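Local coordinates for protein heme oxygenase (Leptospira interrogans, PDB 5KZL) that probably cleaves haem oxidatively, binding iron protoporphyrin IX in a mainly helical fold, at residues A[82-87]-A[158-163]; A[9-14]-A[179-184]; A[52-57]-A[108-113]. The protein carries 1 engineered substitution. All coordinates share one frame; numbering follows the deposited sequence.

Interaction 1. Residues A[82-87]-A[158-163]; sequences KNALLE and GISFYE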
loop_
_atom_site.group_PDB
_atom_site.type_symbol
_atom_site.label_atom_id
_atom_site.label_comp_id
_atom_site.label_asym_id
_atom_site.label_seq_id
_atom_site.Cartn_x
_atom_site.Cartn_y
_atom_site.Cartn_z
ATOM N N LYS A 82 7.319 4.919 3.232
ATOM C CA LYS A 82 7.842 6.171 2.659
ATOM C C LYS A 82 9.373 6.170 2.498
ATOM O O LYS A 82 9.867 6.484 1.410
ATOM C CB LYS A 82 7.370 7.394 3.478
ATOM C CG LYS A 82 7.920 8.752 3.055
ATOM C CD LYS A 82 7.648 9.772 4.140
ATOM C CE LYS A 82 8.797 10.725 4.305
ATOM N NZ LYS A 82 8.582 11.643 5.452
ATOM N N ASN A 83 10.105 5.774 3.556
ATOM C CA ASN A 83 11.577 5.757 3.506
ATOM C C ASN A 83 12.140 4.668 2.599
ATOM O O ASN A 83 13.137 4.902 1.919
ATOM C CB ASN A 83 12.176 5.691 4.904
ATOM C CG ASN A 83 11.956 6.960 5.703
ATOM O OD1 ASN A 83 11.899 8.077 5.179
ATOM N ND2 ASN A 83 11.873 6.819 7.004
ATOM N N ALA A 84 11.484 3.504 2.550
ATOM C CA ALA A 84 11.877 2.397 1.662
ATOM C C ALA A 84 11.722 2.867 0.209
ATOM O O ALA A 84 12.634 2.659 -0.597
ATOM C CB ALA A 84 11.003 1.177 1.914
ATOM N N LEU A 85 10.597 3.561 -0.099
ATOM C CA LEU A 85 10.315 4.125 -1.424
ATOM C C LEU A 85 11.358 5.155 -1.851
ATOM O O LEU A 85 11.867 5.066 -2.975
ATOM C CB LEU A 85 8.881 4.676 -1.501
ATOM C CG LEU A 85 7.843 3.546 -1.599
ATOM C CD1 LEU A 85 6.485 3.996 -1.192
ATOM C CD2 LEU A 85 7.816 2.929 -3.003
ATOM N N LEU A 86 11.727 6.075 -0.940
ATOM C CA LEU A 86 12.776 7.085 -1.187
ATOM C C LEU A 86 14.089 6.429 -1.574
ATOM O O LEU A 86 14.760 6.885 -2.511
ATOM C CB LEU A 86 13.013 7.934 0.078
ATOM C CG LEU A 86 12.090 9.103 0.245
ATOM C CD1 LEU A 86 12.312 9.740 1.604
ATOM C CD2 LEU A 86 12.219 10.130 -0.952
ATOM N N GLU A 87 14.457 5.356 -0.852
ATOM C CA GLU A 87 15.680 4.611 -1.109
ATOM C C GLU A 87 15.662 3.953 -2.493
ATOM O O GLU A 87 16.615 4.108 -3.249
ATOM C CB GLU A 87 15.925 3.582 -0.010
ATOM C CG GLU A 87 17.328 3.026 -0.073
ATOM C CD GLU A 87 17.584 1.961 0.959
ATOM O OE1 GLU A 87 17.861 2.308 2.129
ATOM O OE2 GLU A 87 17.508 0.771 0.592
ATOM N N GLY A 158 17.399 -1.715 -5.001
ATOM C CA GLY A 158 16.148 -1.295 -5.625
ATOM C C GLY A 158 14.902 -2.066 -5.255
ATOM O O GLY A 158 13.926 -2.008 -5.996
ATOM N N ILE A 159 14.909 -2.774 -4.115
ATOM C CA ILE A 159 13.758 -3.573 -3.661
ATOM C C ILE A 159 13.419 -3.293 -2.199
ATOM O O ILE A 159 12.711 -4.106 -1.608
ATOM C CB ILE A 159 14.011 -5.101 -3.874
ATOM C CG1 ILE A 159 15.335 -5.554 -3.160
ATOM C CG2 ILE A 159 13.960 -5.479 -5.357
ATOM C CD1 ILE A 159 15.442 -7.018 -2.841
ATOM N N SER A 160 13.909 -2.159 -1.600
ATOM C CA SER A 160 13.604 -1.843 -0.197
ATOM C C SER A 160 12.095 -1.797 0.053
ATOM O O SER A 160 11.641 -2.219 1.118
ATOM C CB SER A 160 14.286 -0.550 0.253
ATOM O OG SER A 160 14.034 -0.313 1.630
ATOM N N PHE A 161 11.302 -1.362 -0.952
ATOM C CA PHE A 161 9.843 -1.300 -0.804
ATOM C C PHE A 161 9.206 -2.620 -0.368
ATOM O O PHE A 161 8.197 -2.605 0.322
ATOM C CB PHE A 161 9.207 -0.766 -2.088
ATOM C CG PHE A 161 7.698 -0.721 -2.118
ATOM C CD1 PHE A 161 6.987 -0.002 -1.159
ATOM C CD2 PHE A 161 6.991 -1.340 -3.146
ATOM C CE1 PHE A 161 5.587 0.075 -1.213
ATOM C CE2 PHE A 161 5.587 -1.250 -3.210
ATOM C CZ PHE A 161 4.900 -0.533 -2.248
ATOM N N TYR A 162 9.786 -3.747 -0.767
ATOM C CA TYR A 162 9.228 -5.069 -0.456
ATOM C C TYR A 162 9.756 -5.694 0.823
ATOM O O TYR A 162 9.325 -6.799 1.169
ATOM C CB TYR A 162 9.490 -6.023 -1.622
ATOM C CG TYR A 162 9.037 -5.461 -2.944
ATOM C CD1 TYR A 162 7.685 -5.354 -3.250
ATOM C CD2 TYR A 162 9.957 -5.022 -3.889
ATOM C CE1 TYR A 162 7.257 -4.794 -4.452
ATOM C CE2 TYR A 162 9.542 -4.463 -5.098
ATOM C CZ TYR A 162 8.190 -4.372 -5.383
ATOM O OH TYR A 162 7.770 -3.820 -6.562
ATOM N N GLU A 163 10.686 -5.014 1.517
ATOM C CA GLU A 163 11.324 -5.553 2.718
ATOM C C GLU A 163 10.942 -4.818 4.001
ATOM O O GLU A 163 10.835 -3.576 4.027
ATOM C CB GLU A 163 12.850 -5.594 2.531
ATOM C CG GLU A 163 13.305 -6.368 1.306
ATOM C CD GLU A 163 14.795 -6.649 1.326
ATOM O OE1 GLU A 163 15.553 -5.769 1.789
ATOM O OE2 GLU A 163 15.204 -7.748 0.887
HETATM O O HOH W 1 16.883 0.376 -2.320
HETATM O O HOH W 2 15.399 1.442 3.054
#
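Leu85 on Phe161 and Ala84 on Ser160 form the tight part of this contact, and water bridges its outer edge at Glu87. The Leu85 side chain runs alongside that of Phe161, both pointing the same way, and its methyl CD2 sits 4.0 Å from the centroid of the Phe161 ring, 27° off the ring normal, a CH-pi contact. The touch is closest at the rim, where Leu85 CD2 lies 3.6 Å from Phe161 CD1. With CG anti to the backbone N (chi1 177°), Phe161 holds its ring next to the leucine. One residue earlier on the helix, Ala84 presses its methyl into the turn: Ala84 CB is 3.4 Å from Ser160 OG, and the CA atoms of Ala84 and Phe161 are 4.9 Å apart.

Toward solvent the fit loosens. The extended Glu87 touches Ser160 CB with its carboxylate oxygen OE2, at 3.5 Å. A single water links the two residues, 2.6 Å from Ser160 OG and weakly bonded to Glu87 OE1; a second leads from Glu87 OE2 weakly to Gly158 N. No direct hydrogen bond joins the segments.

Direct polar ties come from the flanking residues: Asp88 accepts from the backbone N of Ser160 and Phe161, and Arg81 donates to Phe161 O and Glu163 O. The Phe161 side chain is about 9 Å from the bound haem, so its loop lies near the haem site. Helix 82-93, with Arg81 just before it, is thus tied to the 3-10 turn after helix 125-151; Phe51 and Tyr55 of helix 41-64 meet Leu85, and Arg132 and Asp136 of helix 125-151 meet Phe161.

Interaction 2. Residues A[9-14]-A[179-184]; sequences SLATIL and TALDSL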
loop_
_atom_site.group_PDB
_atom_site.type_symbol
_atom_site.label_atom_id
_atom_site.label_comp_id
_atom_site.label_asym_id
_atom_site.label_seq_id
_atom_site.Cartn_x
_atom_site.Cartn_y
_atom_site.Cartn_z
ATOM N N SER A 9 -16.160 -11.432 11.592
ATOM C CA SER A 9 -14.768 -10.982 11.639
ATOM C C SER A 9 -14.431 -9.935 10.579
ATOM O O SER A 9 -14.614 -10.196 9.386
ATOM C CB SER A 9 -13.825 -12.189 11.587
ATOM O OG SER A 9 -12.560 -11.918 11.005
ATOM N N LEU A 10 -13.928 -8.750 11.016
ATOM C CA LEU A 10 -13.549 -7.697 10.074
ATOM C C LEU A 10 -12.477 -8.210 9.083
ATOM O O LEU A 10 -12.573 -7.909 7.889
ATOM C CB LEU A 10 -13.058 -6.416 10.799
ATOM C CG LEU A 10 -12.495 -5.271 9.898
ATOM C CD1 LEU A 10 -13.544 -4.781 8.889
ATOM C CD2 LEU A 10 -11.962 -4.126 10.738
ATOM N N ALA A 11 -11.480 -8.994 9.572
ATOM C CA ALA A 11 -10.427 -9.511 8.680
ATOM C C ALA A 11 -11.055 -10.400 7.596
ATOM O O ALA A 11 -10.697 -10.285 6.425
ATOM C CB ALA A 11 -9.386 -10.285 9.471
ATOM N N THR A 12 -12.064 -11.206 7.979
ATOM C CA THR A 12 -12.790 -12.096 7.056
ATOM C C THR A 12 -13.667 -11.261 6.080
ATOM O O THR A 12 -13.688 -11.541 4.883
ATOM C CB THR A 12 -13.587 -13.122 7.886
ATOM O OG1 THR A 12 -12.650 -13.967 8.564
ATOM C CG2 THR A 12 -14.528 -13.982 7.048
ATOM N N ILE A 13 -14.383 -10.253 6.605
ATOM C CA ILE A 13 -15.251 -9.351 5.818
ATOM C C ILE A 13 -14.449 -8.689 4.692
ATOM O O ILE A 13 -14.895 -8.640 3.542
ATOM C CB ILE A 13 -15.963 -8.310 6.741
ATOM C CG1 ILE A 13 -17.130 -8.975 7.497
ATOM C CG2 ILE A 13 -16.466 -7.083 5.941
ATOM C CD1 ILE A 13 -17.566 -8.248 8.741
ATOM N N LEU A 14 -13.260 -8.179 5.035
ATOM C CA LEU A 14 -12.384 -7.525 4.073
ATOM C C LEU A 14 -11.817 -8.515 3.071
ATOM O O LEU A 14 -11.810 -8.214 1.891
ATOM C CB LEU A 14 -11.257 -6.756 4.791
ATOM C CG LEU A 14 -11.705 -5.599 5.682
ATOM C CD1 LEU A 14 -10.495 -4.899 6.334
ATOM C CD2 LEU A 14 -12.539 -4.598 4.897
ATOM N N THR A 179 -5.573 -10.456 13.516
ATOM C CA THR A 179 -6.117 -10.503 14.881
ATOM C C THR A 179 -6.405 -9.057 15.339
ATOM O O THR A 179 -7.469 -8.810 15.926
ATOM C CB THR A 179 -5.187 -11.275 15.850
ATOM O OG1 THR A 179 -5.038 -12.618 15.376
ATOM C CG2 THR A 179 -5.753 -11.344 17.275
ATOM N N ALA A 180 -5.475 -8.107 15.040
ATOM C CA ALA A 180 -5.622 -6.682 15.365
ATOM C C ALA A 180 -6.863 -6.080 14.679
ATOM O O ALA A 180 -7.612 -5.367 15.347
ATOM C CB ALA A 180 -4.357 -5.896 15.011
ATOM N N LEU A 181 -7.116 -6.424 13.375
ATOM C CA LEU A 181 -8.306 -5.983 12.624
ATOM C C LEU A 181 -9.566 -6.475 13.332
ATOM O O LEU A 181 -10.516 -5.715 13.516
ATOM C CB LEU A 181 -8.311 -6.539 11.199
ATOM C CG LEU A 181 -7.355 -5.914 10.190
ATOM C CD1 LEU A 181 -7.519 -6.599 8.837
ATOM C CD2 LEU A 181 -7.622 -4.417 10.020
ATOM N N ASP A 182 -9.542 -7.735 13.785
ATOM C CA ASP A 182 -10.679 -8.335 14.474
ATOM C C ASP A 182 -10.935 -7.744 15.865
ATOM O O ASP A 182 -12.059 -7.862 16.372
ATOM C CB ASP A 182 -10.526 -9.853 14.524
ATOM C CG ASP A 182 -10.699 -10.530 13.184
ATOM O OD1 ASP A 182 -11.146 -9.855 12.232
ATOM O OD2 ASP A 182 -10.413 -11.754 13.093
ATOM N N SER A 183 -9.918 -7.089 16.454
ATOM C CA SER A 183 -9.963 -6.454 17.777
ATOM C C SER A 183 -10.531 -5.047 17.706
ATOM O O SER A 183 -10.888 -4.487 18.744
ATOM C CB SER A 183 -8.566 -6.415 18.409
ATOM O OG SER A 183 -7.780 -5.297 17.997
ATOM N N LEU A 184 -10.525 -4.431 16.500
ATOM C CA LEU A 184 -10.989 -3.056 16.344
ATOM C C LEU A 184 -12.349 -2.834 16.963
ATOM O O LEU A 184 -13.268 -3.598 16.651
ATOM C CB LEU A 184 -10.993 -2.592 14.877
ATOM C CG LEU A 184 -9.649 -2.516 14.128
ATOM C CD1 LEU A 184 -9.775 -1.641 12.873
ATOM C CD2 LEU A 184 -8.538 -2.014 15.003
HETATM O O HOH W 3 -14.162 -8.047 13.833
#
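One carboxylate oxygen, Asp182 OD1, takes two hydrogen bonds from the start of the opposing helix. Ala11 N donates to Asp182 OD1 at 2.8 Å, nearly straight at 168° and almost along the C-O axis of the acceptor. Ser9 OG donates to Asp182 OD1, also at 2.8 Å, but from above the carboxylate plane, 32° out of it. Below this grip the leucines pack: Leu10 CD2 lies 3.9 Å from Leu184 CD1, the two side chains crossing obliquely, and Leu181 CD1 rests 4.2 Å from both Ala11 CB and Leu14 CD1.

The next shell explains the aim of the polar groups. Ser9 is the N-cap of helix 10-17, its OG accepting from Thr12 N at 3.1 Å, so one hydroxyl caps the helix and grips the aspartate at once. Leu10 N turns to a water, which also donates weakly to Asp182 O. Helices 10-17 and 170-183 meet steeply, their short segments at 107°, and Tyr130 of helix 125-151 touches both Leu181 and Leu14, whose side chain comes within about 6 Å of the bound haem.

An aspartate thus sits at the N-terminal end of a helix, bonded by the N-H of Ala11 and the hydroxyl of Ser9. That helix end would be expected to favour the ionised carboxylate, although Asp182 is exposed, while the buried leucines beneath join the N-terminal helix to the end of helix 170-183 by apolar packing.

Interaction 3. Residues A[52-57]-A[108-113]; sequences YYVYES and QDYVQR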
loop_
_atom_site.group_PDB
_atom_site.type_symbol
_atom_site.label_atom_id
_atom_site.label_comp_id
_atom_site.label_asym_id
_atom_site.label_seq_id
_atom_site.Cartn_x
_atom_site.Cartn_y
_atom_site.Cartn_z
ATOM N N TYR A 52 5.303 6.628 -3.588
ATOM C CA TYR A 52 5.916 7.560 -2.643
ATOM C C TYR A 52 4.882 8.572 -2.104
ATOM O O TYR A 52 4.771 8.738 -0.884
ATOM C CB TYR A 52 7.121 8.299 -3.233
ATOM C CG TYR A 52 7.577 9.385 -2.277
ATOM C CD1 TYR A 52 8.338 9.074 -1.153
ATOM C CD2 TYR A 52 7.115 10.696 -2.407
ATOM C CE1 TYR A 52 8.696 10.057 -0.224
ATOM C CE2 TYR A 52 7.476 11.688 -1.495
ATOM C CZ TYR A 52 8.259 11.361 -0.398
ATOM O OH TYR A 52 8.599 12.326 0.517
ATOM N N TYR A 53 4.156 9.255 -3.002
ATOM C CA TYR A 53 3.183 10.269 -2.581
ATOM C C TYR A 53 2.042 9.664 -1.750
ATOM O O TYR A 53 1.597 10.242 -0.755
ATOM C CB TYR A 53 2.691 11.074 -3.797
ATOM C CG TYR A 53 3.786 11.933 -4.381
ATOM C CD1 TYR A 53 4.379 12.945 -3.630
ATOM C CD2 TYR A 53 4.264 11.709 -5.673
ATOM C CE1 TYR A 53 5.415 13.719 -4.147
ATOM C CE2 TYR A 53 5.317 12.464 -6.195
ATOM C CZ TYR A 53 5.864 13.493 -5.436
ATOM O OH TYR A 53 6.876 14.295 -5.917
ATOM N N VAL A 54 1.603 8.471 -2.141
ATOM C CA VAL A 54 0.503 7.781 -1.451
ATOM C C VAL A 54 0.903 7.432 -0.021
ATOM O O VAL A 54 0.193 7.796 0.922
ATOM C CB VAL A 54 0.071 6.536 -2.273
ATOM C CG1 VAL A 54 -0.823 5.603 -1.452
ATOM C CG2 VAL A 54 -0.605 6.955 -3.581
ATOM N N TYR A 55 2.030 6.724 0.141
ATOM C CA TYR A 55 2.496 6.329 1.473
ATOM C C TYR A 55 2.912 7.518 2.325
ATOM O O TYR A 55 2.678 7.474 3.516
ATOM C CB TYR A 55 3.607 5.281 1.372
ATOM C CG TYR A 55 3.101 3.914 0.967
ATOM C CD1 TYR A 55 2.679 2.996 1.922
ATOM C CD2 TYR A 55 3.060 3.531 -0.370
ATOM C CE1 TYR A 55 2.236 1.723 1.560
ATOM C CE2 TYR A 55 2.637 2.251 -0.745
ATOM C CZ TYR A 55 2.221 1.357 0.226
ATOM O OH TYR A 55 1.795 0.110 -0.128
ATOM N N GLU A 56 3.508 8.574 1.741
ATOM C CA GLU A 56 3.863 9.785 2.495
ATOM C C GLU A 56 2.604 10.346 3.156
ATOM O O GLU A 56 2.625 10.639 4.352
ATOM C CB GLU A 56 4.499 10.838 1.576
ATOM C CG GLU A 56 4.652 12.209 2.217
ATOM C CD GLU A 56 5.245 13.246 1.287
ATOM O OE1 GLU A 56 4.656 13.499 0.210
ATOM O OE2 GLU A 56 6.309 13.803 1.636
ATOM N N SER A 57 1.507 10.475 2.389
ATOM C CA SER A 57 0.218 10.982 2.884
ATOM C C SER A 57 -0.405 10.019 3.898
ATOM O O SER A 57 -0.788 10.448 4.990
ATOM C CB SER A 57 -0.750 11.211 1.731
ATOM O OG SER A 57 -1.942 11.788 2.251
ATOM N N GLN A 108 -2.676 12.327 -7.173
ATOM C CA GLN A 108 -3.308 13.470 -6.488
ATOM C C GLN A 108 -4.714 13.155 -5.951
ATOM O O GLN A 108 -5.070 13.600 -4.857
ATOM C CB GLN A 108 -3.376 14.682 -7.444
ATOM C CG GLN A 108 -2.038 15.377 -7.656
ATOM C CD GLN A 108 -2.183 16.481 -8.673
ATOM O OE1 GLN A 108 -3.103 17.300 -8.597
ATOM N NE2 GLN A 108 -1.301 16.512 -9.671
ATOM N N ASP A 109 -5.515 12.407 -6.725
ATOM C CA ASP A 109 -6.859 12.047 -6.306
ATOM C C ASP A 109 -6.819 11.060 -5.156
ATOM O O ASP A 109 -7.658 11.132 -4.253
ATOM C CB ASP A 109 -7.660 11.513 -7.484
ATOM C CG ASP A 109 -7.954 12.578 -8.540
ATOM O OD1 ASP A 109 -7.807 13.795 -8.230
ATOM O OD2 ASP A 109 -8.347 12.206 -9.651
ATOM N N TYR A 110 -5.815 10.171 -5.173
ATOM C CA TYR A 110 -5.598 9.160 -4.137
ATOM C C TYR A 110 -5.187 9.875 -2.843
ATOM O O TYR A 110 -5.849 9.680 -1.831
ATOM C CB TYR A 110 -4.536 8.133 -4.618
ATOM C CG TYR A 110 -4.409 6.815 -3.864
ATOM C CD1 TYR A 110 -4.844 6.692 -2.541
ATOM C CD2 TYR A 110 -3.773 5.720 -4.444
ATOM C CE1 TYR A 110 -4.674 5.500 -1.829
ATOM C CE2 TYR A 110 -3.597 4.529 -3.742
ATOM C CZ TYR A 110 -4.062 4.419 -2.442
ATOM O OH TYR A 110 -3.826 3.264 -1.733
ATOM N N VAL A 111 -4.188 10.772 -2.896
ATOM C CA VAL A 111 -3.717 11.569 -1.747
ATOM C C VAL A 111 -4.877 12.420 -1.166
ATOM O O VAL A 111 -5.053 12.501 0.053
ATOM C CB VAL A 111 -2.452 12.404 -2.157
ATOM C CG1 VAL A 111 -2.100 13.477 -1.117
ATOM C CG2 VAL A 111 -1.248 11.499 -2.418
ATOM N N GLN A 112 -5.693 13.024 -2.035
ATOM C CA GLN A 112 -6.846 13.796 -1.591
ATOM C C GLN A 112 -7.798 12.898 -0.793
ATOM O O GLN A 112 -8.312 13.317 0.243
ATOM C CB GLN A 112 -7.589 14.382 -2.798
ATOM C CG GLN A 112 -8.917 15.044 -2.437
ATOM C CD GLN A 112 -8.776 16.416 -1.807
ATOM O OE1 GLN A 112 -7.720 16.809 -1.288
ATOM N NE2 GLN A 112 -9.853 17.179 -1.844
ATOM N N ARG A 113 -8.039 11.679 -1.288
ATOM C CA ARG A 113 -8.922 10.759 -0.597
ATOM C C ARG A 113 -8.390 10.473 0.784
ATOM O O ARG A 113 -9.154 10.574 1.739
ATOM C CB ARG A 113 -9.169 9.459 -1.378
ATOM C CG ARG A 113 -10.075 8.476 -0.643
ATOM C CD ARG A 113 -11.499 8.951 -0.628
ATOM N NE ARG A 113 -12.445 7.912 -0.220
ATOM C CZ ARG A 113 -13.663 7.803 -0.735
ATOM N NH1 ARG A 113 -14.075 8.653 -1.669
ATOM N NH2 ARG A 113 -14.478 6.842 -0.325
#
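Tyr110 has its CG anti to the backbone N (chi1 -165°), and Val54 sets CG1 anti to its own N (chi1 166°); these two choices bring a flat ring and a branched side chain together at about a right angle. Both valine methyls lie over the same face. Val54 CG1 is 3.8 Å from the centroid of the Tyr110 ring, 20° off the normal, making a CH-pi contact, and Val54 CG2 reaches the rim, 3.5 Å from Tyr110 CD2.

Val111, with its methyls set as in Val54, straddles one turn of the other helix. Its CG2 lies against the backbone, 3.5 Å from Tyr53 O, and its CG1 meets the next turn, 3.8 Å from Ser57 OG. The CA atoms of Val54 and Val111 are 5.7 Å apart, and the segments run nearly parallel, in the same direction, with axes 9.2 Å apart. Helices 41-64 and 105-120 are thereby joined mainly through two valines, a serine and one face of a tyrosine ring.

No hydrogen bond crosses between the segments. The ring hydroxyls are satisfied elsewhere: Tyr53 OH bonds to the carbonyl of His101, and Tyr110 OH to Asn205 ND2 of helix 188-210, which is consistent with a fixed ring. The side chain of Tyr110 comes within about 7 Å of the bound haem. The contact itself is mainly van der Waals, with the methyls of Val111 resting on a carbonyl and a hydroxyl.

How the interactions relate
Interaction 3 is buried, with no exposed residue among those that touch, and is close packing between two helices without hydrogen bonds across it. Interaction 1 is partly buried, apolar on its inner side and bridged by water on its outer one, while interaction 2 lies farther from the centre of the chain and combines buried leucines with a polar cap. Interactions 1 and 3 touch: Tyr55 packs on Leu85 and Phe161, and Tyr52 on Leu86 and Lys82, so helix 41-64 serves both. Interaction 2 stands apart, about 18 Å from interaction 1 and 13 Å from interaction 3 between nearest atoms, and joins the N-terminal helix to a helix segment 165 residues further along the chain.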